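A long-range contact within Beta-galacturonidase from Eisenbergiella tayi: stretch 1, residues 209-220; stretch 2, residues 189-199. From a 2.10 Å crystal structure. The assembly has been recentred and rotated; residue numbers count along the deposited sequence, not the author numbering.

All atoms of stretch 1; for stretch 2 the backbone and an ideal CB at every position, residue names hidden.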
ATOM      1  N   SER A 209     -57.377   8.801   6.131  1.00 34.12           N
ATOM      2  CA  SER A 209     -56.848   9.757   5.171  1.00 36.04           C
ATOM      3  C   SER A 209     -57.977  10.444   4.414  1.00 39.36           C
ATOM      4  O   SER A 209     -59.091   9.927   4.299  1.00 35.83           O
ATOM      5  CB  SER A 209     -55.874   9.099   4.178  1.00 36.98           C
ATOM      6  OG  SER A 209     -56.249   7.773   3.850  1.00 39.02           O
ATOM      7  N   PHE A 210     -57.663  11.639   3.917  1.00 37.39           N
ATOM      8  CA  PHE A 210     -58.596  12.504   3.211  1.00 37.57           C
ATOM      9  C   PHE A 210     -57.864  13.071   2.006  1.00 40.86           C
ATOM     10  O   PHE A 210     -56.710  13.492   2.128  1.00 40.61           O
ATOM     11  CB  PHE A 210     -59.108  13.631   4.123  1.00 36.81           C
ATOM     12  CG  PHE A 210     -59.634  13.141   5.454  1.00 38.59           C
ATOM     13  CD1 PHE A 210     -60.981  12.880   5.629  1.00 36.43           C
ATOM     14  CD2 PHE A 210     -58.776  12.912   6.516  1.00 35.07           C
ATOM     15  CE1 PHE A 210     -61.458  12.422   6.844  1.00 38.64           C
ATOM     16  CE2 PHE A 210     -59.247  12.455   7.734  1.00 37.56           C
ATOM     17  CZ  PHE A 210     -60.587  12.205   7.899  1.00 41.16           C
ATOM     18  N   SER A 211     -58.507  13.058   0.845  1.00 39.26           N
ATOM     19  CA  SER A 211     -57.867  13.507  -0.383  1.00 40.96           C
ATOM     20  C   SER A 211     -58.520  14.780  -0.890  1.00 37.18           C
ATOM     21  O   SER A 211     -59.730  14.966  -0.756  1.00 41.97           O
ATOM     22  CB  SER A 211     -57.928  12.439  -1.475  1.00 38.21           C
ATOM     23  OG  SER A 211     -57.087  11.351  -1.153  1.00 44.15           O
ATOM     24  N   THR A 212     -57.705  15.654  -1.463  1.00 36.47           N
ATOM     25  CA  THR A 212     -58.236  16.740  -2.253  1.00 37.38           C
ATOM     26  C   THR A 212     -58.570  16.243  -3.655  1.00 37.28           C
ATOM     27  O   THR A 212     -58.222  15.128  -4.060  1.00 37.02           O
ATOM     28  CB  THR A 212     -57.241  17.895  -2.346  1.00 37.14           C
ATOM     29  OG1 THR A 212     -56.226  17.575  -3.316  1.00 35.88           O
ATOM     30  CG2 THR A 212     -56.625  18.181  -0.973  1.00 32.54           C
ATOM     31  N   GLU A 213     -59.265  17.091  -4.398  1.00 38.52           N
ATOM     32  CA  GLU A 213     -59.442  16.833  -5.811  1.00 43.77           C
ATOM     33  C   GLU A 213     -58.171  17.205  -6.566  1.00 40.37           C
ATOM     34  O   GLU A 213     -57.261  17.845  -6.031  1.00 41.27           O
ATOM     35  CB  GLU A 213     -60.636  17.614  -6.353  1.00 45.10           C
ATOM     36  CG  GLU A 213     -61.972  17.070  -5.894  1.00 53.77           C
ATOM     37  CD  GLU A 213     -63.110  18.004  -6.238  1.00 73.67           C
ATOM     38  OE1 GLU A 213     -64.249  17.761  -5.774  1.00 79.15           O
ATOM     39  OE2 GLU A 213     -62.858  18.987  -6.974  1.00 73.92           O
ATOM     40  N   GLU A 214     -58.120  16.783  -7.825  1.00 36.09           N
ATOM     41  CA  GLU A 214     -57.071  17.196  -8.743  1.00 37.50           C
ATOM     42  C   GLU A 214     -57.243  18.673  -9.092  1.00 40.60           C
ATOM     43  O   GLU A 214     -58.195  19.050  -9.779  1.00 47.15           O
ATOM     44  CB  GLU A 214     -57.140  16.318  -9.982  1.00 41.83           C
ATOM     45  CG  GLU A 214     -55.834  16.118 -10.672  1.00 49.10           C
ATOM     46  CD  GLU A 214     -55.898  14.946 -11.610  1.00 53.40           C
ATOM     47  OE1 GLU A 214     -56.215  13.826 -11.131  1.00 54.70           O
ATOM     48  OE2 GLU A 214     -55.657  15.161 -12.820  1.00 55.23           O
ATOM     49  N   LEU A 215     -56.315  19.513  -8.636  1.00 43.68           N
ATOM     50  CA  LEU A 215     -56.404  20.957  -8.765  1.00 40.25           C
ATOM     51  C   LEU A 215     -55.332  21.500  -9.703  1.00 41.36           C
ATOM     52  O   LEU A 215     -54.251  20.921  -9.813  1.00 41.99           O
ATOM     53  CB  LEU A 215     -56.258  21.619  -7.392  1.00 36.68           C
ATOM     54  CG  LEU A 215     -57.367  21.182  -6.441  1.00 41.53           C
ATOM     55  CD1 LEU A 215     -57.042  21.555  -5.005  1.00 39.26           C
ATOM     56  CD2 LEU A 215     -58.691  21.790  -6.891  1.00 41.35           C
ATOM     57  N   PRO A 216     -55.596  22.602 -10.400  1.00 43.26           N
ATOM     58  CA  PRO A 216     -54.560  23.183 -11.262  1.00 42.82           C
ATOM     59  C   PRO A 216     -53.455  23.812 -10.431  1.00 40.59           C
ATOM     60  O   PRO A 216     -53.673  24.267  -9.304  1.00 39.08           O
ATOM     61  CB  PRO A 216     -55.314  24.246 -12.075  1.00 42.20           C
ATOM     62  CG  PRO A 216     -56.756  24.035 -11.789  1.00 38.29           C
ATOM     63  CD  PRO A 216     -56.857  23.359 -10.467  1.00 40.97           C
ATOM     64  N   CYS A 217     -52.250  23.813 -10.997  1.00 41.08           N
ATOM     65  CA  CYS A 217     -51.076  24.435 -10.380  1.00 37.36           C
ATOM     66  C   CYS A 217     -50.365  25.269 -11.435  1.00 40.78           C
ATOM     67  O   CYS A 217     -49.233  24.954 -11.838  1.00 41.83           O
ATOM     68  CB  CYS A 217     -50.137  23.383  -9.790  1.00 38.72           C
ATOM     69  SG  CYS A 217     -50.790  22.515  -8.380  1.00 38.02           S
ATOM     70  N   PRO A 218     -51.006  26.345 -11.915  1.00 39.96           N
ATOM     71  CA  PRO A 218     -50.442  27.098 -13.051  1.00 37.95           C
ATOM     72  C   PRO A 218     -49.164  27.836 -12.714  1.00 32.67           C
ATOM     73  O   PRO A 218     -48.442  28.245 -13.634  1.00 34.83           O
ATOM     74  CB  PRO A 218     -51.569  28.076 -13.415  1.00 40.99           C
ATOM     75  CG  PRO A 218     -52.287  28.314 -12.106  1.00 37.87           C
ATOM     76  CD  PRO A 218     -52.259  26.953 -11.417  1.00 40.75           C
ATOM     77  N   TRP A 219     -48.854  27.994 -11.436  1.00 30.61           N
ATOM     78  CA  TRP A 219     -47.620  28.623 -10.983  1.00 40.46           C
ATOM     79  C   TRP A 219     -46.420  27.671 -10.930  1.00 40.81           C
ATOM     80  O   TRP A 219     -45.315  28.111 -10.592  1.00 39.74           O
ATOM     81  CB  TRP A 219     -47.850  29.203  -9.589  1.00 35.57           C
ATOM     82  CG  TRP A 219     -48.599  28.255  -8.718  1.00 36.62           C
ATOM     83  CD1 TRP A 219     -49.933  28.261  -8.467  1.00 40.72           C
ATOM     84  CD2 TRP A 219     -48.063  27.129  -7.999  1.00 46.32           C
ATOM     85  NE1 TRP A 219     -50.267  27.230  -7.624  1.00 40.64           N
ATOM     86  CE2 TRP A 219     -49.136  26.518  -7.321  1.00 44.10           C
ATOM     87  CE3 TRP A 219     -46.776  26.591  -7.849  1.00 38.93           C
ATOM     88  CZ2 TRP A 219     -48.970  25.392  -6.517  1.00 41.26           C
ATOM     89  CZ3 TRP A 219     -46.614  25.470  -7.051  1.00 36.76           C
ATOM     90  CH2 TRP A 219     -47.704  24.885  -6.398  1.00 38.65           C
ATOM     91  N   ALA A 220     -46.599  26.380 -11.202  1.00 34.38           N
ATOM     92  CA  ALA A 220     -45.579  25.397 -10.857  1.00 37.76           C
ATOM     93  C   ALA A 220     -44.541  25.287 -11.963  1.00 33.16           C
ATOM     94  O   ALA A 220     -44.884  25.252 -13.147  1.00 35.55           O
ATOM     95  CB  ALA A 220     -46.213  24.030 -10.589  1.00 31.85           C
ATOM     96  N   UNK A 189     -50.993  24.267   1.785  1.00 31.20           N
ATOM     97  CA  UNK A 189     -50.348  25.227   0.902  1.00 34.72           C
ATOM     98  C   UNK A 189     -49.105  24.608   0.282  1.00 36.44           C
ATOM     99  O   UNK A 189     -48.388  23.841   0.938  1.00 35.50           O
ATOM    100  CB  UNK A 189     -49.990  26.507   1.660  1.00 34.72           C
ATOM    101  N   UNK A 190     -48.854  24.938  -0.982  1.00 33.34           N
ATOM    102  CA  UNK A 190     -47.676  24.470  -1.703  1.00 39.20           C
ATOM    103  C   UNK A 190     -46.889  25.698  -2.133  1.00 38.84           C
ATOM    104  O   UNK A 190     -47.338  26.461  -2.996  1.00 40.59           O
ATOM    105  CB  UNK A 190     -48.055  23.600  -2.904  1.00 39.20           C
ATOM    106  N   UNK A 191     -45.717  25.889  -1.537  1.00 38.72           N
ATOM    107  CA  UNK A 191     -44.900  27.048  -1.841  1.00 40.37           C
ATOM    108  C   UNK A 191     -45.608  28.365  -1.603  1.00 46.76           C
ATOM    109  O   UNK A 191     -45.455  29.300  -2.399  1.00 47.17           O
ATOM    110  CB  UNK A 191     -44.432  26.980  -3.296  1.00 40.37           C
ATOM    111  N   UNK A 192     -46.391  28.456  -0.530  1.00 43.80           N
ATOM    112  CA  UNK A 192     -47.183  29.629  -0.166  1.00 53.48           C
ATOM    113  C   UNK A 192     -48.352  29.901  -1.116  1.00 51.37           C
ATOM    114  O   UNK A 192     -49.063  30.890  -0.920  1.00 53.17           O
ATOM    115  CB  UNK A 192     -46.275  30.860  -0.118  1.00 53.48           C
ATOM    116  N   UNK A 193     -48.585  29.072  -2.133  1.00 44.42           N
ATOM    117  CA  UNK A 193     -49.833  29.160  -2.876  1.00 44.70           C
ATOM    118  C   UNK A 193     -50.926  28.410  -2.128  1.00 46.07           C
ATOM    119  O   UNK A 193     -50.678  27.367  -1.519  1.00 43.30           O
ATOM    120  CB  UNK A 193     -49.666  28.603  -4.291  1.00 44.70           C
ATOM    121  N   UNK A 194     -52.136  28.959  -2.148  1.00 43.28           N
ATOM    122  CA  UNK A 194     -53.264  28.257  -1.560  1.00 40.33           C
ATOM    123  C   UNK A 194     -53.582  27.024  -2.391  1.00 37.02           C
ATOM    124  O   UNK A 194     -53.490  27.048  -3.621  1.00 43.72           O
ATOM    125  CB  UNK A 194     -54.485  29.173  -1.458  1.00 40.33           C
ATOM    126  N   UNK A 195     -53.948  25.935  -1.722  1.00 36.27           N
ATOM    127  CA  UNK A 195     -54.208  24.705  -2.456  1.00 37.82           C
ATOM    128  C   UNK A 195     -55.557  24.101  -2.080  1.00 37.21           C
ATOM    129  O   UNK A 195     -56.406  23.889  -2.949  1.00 40.89           O
ATOM    130  CB  UNK A 195     -53.091  23.692  -2.199  1.00 37.82           C
ATOM    131  N   UNK A 196     -55.778  23.819  -0.800  1.00 32.28           N
ATOM    132  CA  UNK A 196     -57.041  23.209  -0.418  1.00 32.22           C
ATOM    133  C   UNK A 196     -57.225  23.336   1.081  1.00 40.35           C
ATOM    134  O   UNK A 196     -56.265  23.536   1.833  1.00 40.51           O
ATOM    135  CB  UNK A 196     -57.097  21.742  -0.849  1.00 32.22           C
ATOM    136  N   UNK A 197     -58.484  23.232   1.498  1.00 40.98           N
ATOM    137  CA  UNK A 197     -58.861  23.071   2.896  1.00 40.34           C
ATOM    138  C   UNK A 197     -59.769  21.853   2.965  1.00 42.71           C
ATOM    139  O   UNK A 197     -60.840  21.838   2.347  1.00 44.65           O
ATOM    140  CB  UNK A 197     -59.547  24.321   3.452  1.00 40.34           C
ATOM    141  N   UNK A 198     -59.337  20.830   3.697  1.00 41.78           N
ATOM    142  CA  UNK A 198     -60.075  19.580   3.783  1.00 43.47           C
ATOM    143  C   UNK A 198     -60.810  19.510   5.108  1.00 47.42           C
ATOM    144  O   UNK A 198     -60.173  19.641   6.164  1.00 45.83           O
ATOM    145  CB  UNK A 198     -59.139  18.380   3.621  1.00 43.47           C
ATOM    146  N   UNK A 199     -62.127  19.320   5.116  1.00 51.32           N
ATOM    147  CA  UNK A 199     -62.819  19.094   6.392  1.00 46.04           C
ATOM    148  C   UNK A 199     -62.549  17.688   6.904  1.00 45.23           C
ATOM    149  O   UNK A 199     -62.590  16.714   6.150  1.00 46.87           O
ATOM    150  CB  UNK A 199     -64.325  19.317   6.239  1.00 46.04           C
TER

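Position 189 has nothing of stretch 1 within 5.5 Å of its ideal CB, so this contact sets no preference; it is Glu 189.

At position 190 the CA-to-CB bond points toward stretch 1, and the ideal CB lies 3.7 Å from CH2 of Trp 219. This part of the indole, around CH2, is all carbon, so valine, leucine or isoleucine would suit. Ile 190 packs its CG2 3.4 Å from Trp 219 CH2, at the edge of the ring.

Positions 191 and 192 are the middle of a type I' turn, closed in part by a 3.0 Å backbone hydrogen bond from N of 193 to O of 190. Both have positive phi, which favours glycine or asparagine. The first is Gly 191; the second is Lys 192, which takes the left-handed backbone with its side chain out of reach of stretch 1.

Position 193 points toward stretch 1, its ideal CB 3.7 Å from Trp 219 NE1. A side chain of moderate size, polar or apolar, could lie over the indole. Asn 193 does so: its CB sits over the five-membered ring of Trp 219, 3.9 Å from the centroid, in a CH-pi contact.

Position 194 points away, where many residues would serve; it is Ser 194.

At 195 the CA-to-CB bond runs sideways, and the ideal CB is still 5.3 Å from Leu 215 CD1. A long apolar side chain, whether aromatic, leucine or methionine, could extend toward Thr 212, Leu 215 and Cys 217. Phe 195, with chi1 t, brings its ring among them: Leu 215 CD1 lies over one face, 3.9 Å from the ring centroid, while Cys 217 SG approaches the edge, 3.9 Å from Phe 195 CE1.

Position 196 faces stretch 1 at close range, with its ideal CB 3.6 Å from Thr 212 CG2 and 4.2 Å from Leu 215 CD1. Something small fits best, and Ala 196 makes both contacts with its methyl group alone.

Position 197 points away, so stretch 1 sets no preference and many residues would suit a strand here; it is the beta-branched Val 197.

Position 198 points toward stretch 1 again, but from farther off: its ideal CB is 4.8 Å from Phe 210 CB. Leucine, isoleucine or methionine could bridge the gap. In Leu 198, CD1 reaches Thr 212 CG2 (3.6 Å) and Phe 210 CB (4.0 Å).

Position 199 points away, so its side chain is little constrained here; it is Pro 199, whose backbone O lies 4.2 Å from Phe 210 CD1.

Stretch 2 (189-199) EIGKNSFAVLP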
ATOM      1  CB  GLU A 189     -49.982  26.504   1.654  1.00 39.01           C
ATOM      2  CG  GLU A 189     -51.186  27.152   2.343  1.00 44.54           C
ATOM      3  CD  GLU A 189     -50.991  28.633   2.643  1.00 56.14           C
ATOM      4  OE1 GLU A 189     -52.015  29.347   2.803  1.00 64.03           O
ATOM      5  OE2 GLU A 189     -49.821  29.082   2.718  1.00 57.62           O
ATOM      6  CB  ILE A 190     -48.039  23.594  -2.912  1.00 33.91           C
ATOM      7  CG1 ILE A 190     -48.901  22.417  -2.471  1.00 31.80           C
ATOM      8  CG2 ILE A 190     -46.777  23.105  -3.609  1.00 37.04           C
ATOM      9  CD1 ILE A 190     -49.395  21.590  -3.612  1.00 33.62           C
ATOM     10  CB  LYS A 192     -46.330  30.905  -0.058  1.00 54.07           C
ATOM     11  CG  LYS A 192     -45.286  30.862   1.048  1.00 54.27           C
ATOM     12  CD  LYS A 192     -45.905  30.450   2.383  1.00 58.50           C
ATOM     13  CE  LYS A 192     -45.414  31.345   3.514  1.00 62.26           C
ATOM     14  NZ  LYS A 192     -43.955  31.631   3.393  1.00 64.52           N
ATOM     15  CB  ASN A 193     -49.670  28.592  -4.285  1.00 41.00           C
ATOM     16  CG  ASN A 193     -48.588  29.299  -5.063  1.00 46.41           C
ATOM     17  OD1 ASN A 193     -47.400  29.109  -4.801  1.00 49.18           O
ATOM     18  ND2 ASN A 193     -48.986  30.125  -6.025  1.00 47.34           N
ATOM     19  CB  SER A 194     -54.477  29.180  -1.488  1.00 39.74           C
ATOM     20  OG  SER A 194     -54.107  30.390  -0.862  1.00 44.43           O
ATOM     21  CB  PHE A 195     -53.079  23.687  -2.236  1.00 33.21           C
ATOM     22  CG  PHE A 195     -53.185  22.487  -3.119  1.00 33.62           C
ATOM     23  CD1 PHE A 195     -52.827  22.564  -4.456  1.00 31.82           C
ATOM     24  CD2 PHE A 195     -53.666  21.286  -2.625  1.00 30.20           C
ATOM     25  CE1 PHE A 195     -52.948  21.461  -5.290  1.00 29.98           C
ATOM     26  CE2 PHE A 195     -53.784  20.182  -3.448  1.00 32.96           C
ATOM     27  CZ  PHE A 195     -53.424  20.266  -4.780  1.00 29.09           C
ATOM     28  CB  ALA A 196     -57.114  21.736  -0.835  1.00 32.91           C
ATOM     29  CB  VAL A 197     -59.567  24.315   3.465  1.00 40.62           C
ATOM     30  CG1 VAL A 197     -59.894  24.105   4.934  1.00 43.03           C
ATOM     31  CG2 VAL A 197     -58.703  25.556   3.282  1.00 42.29           C
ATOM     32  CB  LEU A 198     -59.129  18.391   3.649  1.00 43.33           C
ATOM     33  CG  LEU A 198     -58.587  18.130   2.246  1.00 44.09           C
ATOM     34  CD1 LEU A 198     -57.707  16.882   2.235  1.00 37.42           C
ATOM     35  CD2 LEU A 198     -59.763  17.986   1.269  1.00 43.01           C
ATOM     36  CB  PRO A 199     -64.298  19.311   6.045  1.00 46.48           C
ATOM     37  CG  PRO A 199     -64.391  19.052   4.563  1.00 52.01           C
ATOM     38  CD  PRO A 199     -63.052  19.431   3.972  1.00 50.28           C
TER
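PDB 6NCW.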